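Local coordinates for chloramphenicol acetyltransferase (Bacteroides thetaiotaomicron, PDB 2I9D), which probably transfers an acetyl group from acetyl-CoA to a hydroxyl of chloramphenicol, at residues D112-Y115 against Q116-L120. Residues are numbered along the deposited sequence; the frame is centred on the assembly and turned at random.
Sequences DTFY and QEARL
F114 and A118, one turn apart, meet twice: through the backbone, where A118 N donates to F114 O at 2.8 Å, arriving almost in line with the carbonyl (C=O...N 162°), and through side chains, where F114 CE2 lies 4.3 Å from A118 CB. A118 CB also lies 3.3 Å from both F114 O and Y115 O. Three more i to i+4 bonds repeat the spacing: Q116 N to D112 O, E117 N to T113 O at 3.1 Å with a nearly straight N-H...O of 169°, and R119 N to Y115 O at 3.0 Å. Y115 and R119 add a looser side-chain approach, the tyrosine CE2 standing 4.4 Å from R119 CG, which comes at the ring obliquely. With CG anti to the backbone N (chi1 -174°), the Y115 ring leads outward from the helix while leaning toward the turn that carries R119. On the exposed flank, which D112, Q116 and R119 share, Q116 CB rests 3.5 Å from D112 O.

Beyond this shell, the hydroxyl of Y115 is hydrogen-bonded to S51 N, and L54 of helix 52-66 touches both Y115 and A118. F114 packs on Y58 and L61 of that helix, its ring meeting that of Y58. The four successive bonds define a regular alpha-helix, amphipathic here, whose buried F114, Y115 and A118 join helix 111-124 to helix 52-66 within the chloramphenicol acetyltransferase fold.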
ATOM      1  N   ASP A 112      26.109 -20.215  -2.996  1.00 46.42           N
ATOM      2  CA  ASP A 112      26.987 -20.618  -1.897  1.00 46.54           C
ATOM      3  C   ASP A 112      27.969 -19.520  -1.518  1.00 45.77           C
ATOM      4  O   ASP A 112      28.235 -19.302  -0.337  1.00 46.01           O
ATOM      5  CB  ASP A 112      27.759 -21.898  -2.237  1.00 47.32           C
ATOM      6  CG  ASP A 112      26.849 -23.077  -2.527  1.00 49.15           C
ATOM      7  OD1 ASP A 112      25.665 -23.041  -2.133  1.00 52.30           O
ATOM      8  OD2 ASP A 112      27.327 -24.056  -3.150  1.00 52.50           O
ATOM      9  N   THR A 113      28.506 -18.846  -2.527  1.00 44.95           N
ATOM     10  CA  THR A 113      29.417 -17.721  -2.336  1.00 44.25           C
ATOM     11  C   THR A 113      28.682 -16.559  -1.671  1.00 43.39           C
ATOM     12  O   THR A 113      29.176 -15.993  -0.682  1.00 43.52           O
ATOM     13  CB  THR A 113      30.023 -17.248  -3.688  1.00 44.40           C
ATOM     14  OG1 THR A 113      30.731 -18.325  -4.291  1.00 43.73           O
ATOM     15  CG2 THR A 113      30.984 -16.075  -3.500  1.00 45.19           C
ATOM     16  N   PHE A 114      27.510 -16.213  -2.212  1.00 42.14           N
ATOM     17  CA  PHE A 114      26.673 -15.172  -1.608  1.00 41.33           C
ATOM     18  C   PHE A 114      26.330 -15.536  -0.167  1.00 40.71           C
ATOM     19  O   PHE A 114      26.518 -14.729   0.737  1.00 40.24           O
ATOM     20  CB  PHE A 114      25.388 -14.902  -2.420  1.00 40.84           C
ATOM     21  CG  PHE A 114      24.408 -13.994  -1.706  1.00 41.01           C
ATOM     22  CD1 PHE A 114      24.487 -12.603  -1.846  1.00 41.64           C
ATOM     23  CD2 PHE A 114      23.439 -14.521  -0.857  1.00 38.60           C
ATOM     24  CE1 PHE A 114      23.598 -11.758  -1.166  1.00 39.86           C
ATOM     25  CE2 PHE A 114      22.548 -13.688  -0.188  1.00 38.48           C
ATOM     26  CZ  PHE A 114      22.627 -12.306  -0.335  1.00 38.63           C
ATOM     27  N   TYR A 115      25.853 -16.765   0.029  1.00 40.57           N
ATOM     28  CA  TYR A 115      25.435 -17.236   1.335  1.00 40.58           C
ATOM     29  C   TYR A 115      26.527 -17.072   2.394  1.00 41.43           C
ATOM     30  O   TYR A 115      26.276 -16.535   3.489  1.00 40.99           O
ATOM     31  CB  TYR A 115      24.944 -18.694   1.309  1.00 39.62           C
ATOM     32  CG  TYR A 115      24.391 -19.064   2.664  1.00 39.39           C
ATOM     33  CD1 TYR A 115      23.046 -18.832   2.968  1.00 36.36           C
ATOM     34  CD2 TYR A 115      25.233 -19.559   3.685  1.00 38.66           C
ATOM     35  CE1 TYR A 115      22.543 -19.104   4.227  1.00 36.44           C
ATOM     36  CE2 TYR A 115      24.727 -19.845   4.967  1.00 36.91           C
ATOM     37  CZ  TYR A 115      23.377 -19.611   5.220  1.00 37.92           C
ATOM     38  OH  TYR A 115      22.839 -19.869   6.463  1.00 37.67           O
ATOM     39  N   GLN A 116      27.733 -17.549   2.074  1.00 42.48           N
ATOM     40  CA  GLN A 116      28.807 -17.596   3.064  1.00 43.36           C
ATOM     41  C   GLN A 116      29.378 -16.200   3.335  1.00 42.16           C
ATOM     42  O   GLN A 116      29.699 -15.891   4.483  1.00 42.02           O
ATOM     43  CB  GLN A 116      29.859 -18.691   2.742  1.00 43.26           C
ATOM     44  CG  GLN A 116      31.086 -18.290   1.914  1.00 45.58           C
ATOM     45  CD  GLN A 116      31.992 -19.506   1.558  1.00 47.46           C
ATOM     46  OE1 GLN A 116      32.098 -20.483   2.332  1.00 52.44           O
ATOM     47  NE2 GLN A 116      32.645 -19.441   0.384  1.00 48.28           N
ATOM     48  N   GLU A 117      29.471 -15.350   2.309  1.00 41.54           N
ATOM     49  CA  GLU A 117      29.812 -13.941   2.568  1.00 41.59           C
ATOM     50  C   GLU A 117      28.744 -13.235   3.407  1.00 40.19           C
ATOM     51  O   GLU A 117      29.091 -12.476   4.311  1.00 39.65           O
ATOM     52  CB  GLU A 117      30.116 -13.151   1.294  1.00 42.22           C
ATOM     53  CG  GLU A 117      31.547 -12.563   1.261  1.00 47.36           C
ATOM     54  CD  GLU A 117      31.652 -11.133   1.862  1.00 52.50           C
ATOM     55  OE1 GLU A 117      31.784 -10.154   1.071  1.00 53.30           O
ATOM     56  OE2 GLU A 117      31.617 -10.988   3.118  1.00 54.95           O
ATOM     57  N   ALA A 118      27.465 -13.517   3.128  1.00 38.76           N
ATOM     58  CA  ALA A 118      26.340 -12.988   3.930  1.00 38.50           C
ATOM     59  C   ALA A 118      26.460 -13.324   5.398  1.00 37.84           C
ATOM     60  O   ALA A 118      26.284 -12.464   6.257  1.00 37.31           O
ATOM     61  CB  ALA A 118      24.971 -13.470   3.388  1.00 37.73           C
ATOM     62  N   ARG A 119      26.779 -14.583   5.664  1.00 38.63           N
ATOM     63  CA  ARG A 119      26.878 -15.119   7.015  1.00 39.80           C
ATOM     64  C   ARG A 119      27.995 -14.457   7.813  1.00 39.22           C
ATOM     65  O   ARG A 119      27.808 -14.103   8.975  1.00 39.49           O
ATOM     66  CB  ARG A 119      27.068 -16.641   6.946  1.00 40.95           C
ATOM     67  CG  ARG A 119      26.536 -17.411   8.147  1.00 44.69           C
ATOM     68  CD  ARG A 119      27.702 -17.903   9.010  1.00 52.07           C
ATOM     69  NE  ARG A 119      27.353 -19.109   9.775  1.00 57.13           N
ATOM     70  CZ  ARG A 119      27.455 -20.359   9.311  1.00 58.43           C
ATOM     71  NH1 ARG A 119      27.906 -20.595   8.072  1.00 58.57           N
ATOM     72  NH2 ARG A 119      27.103 -21.379  10.090  1.00 59.16           N
ATOM     73  N   LEU A 120      29.143 -14.270   7.172  1.00 38.91           N
ATOM     74  CA  LEU A 120      30.280 -13.598   7.786  1.00 38.94           C
ATOM     75  C   LEU A 120      29.949 -12.139   8.127  1.00 38.05           C
ATOM     76  O   LEU A 120      30.308 -11.661   9.214  1.00 38.34           O
ATOM     77  CB  LEU A 120      31.517 -13.676   6.859  1.00 39.78           C
ATOM     78  CG  LEU A 120      32.007 -15.095   6.483  1.00 42.07           C
ATOM     79  CD1 LEU A 120      32.956 -15.102   5.258  1.00 43.87           C
ATOM     80  CD2 LEU A 120      32.618 -15.877   7.696  1.00 43.63           C
TER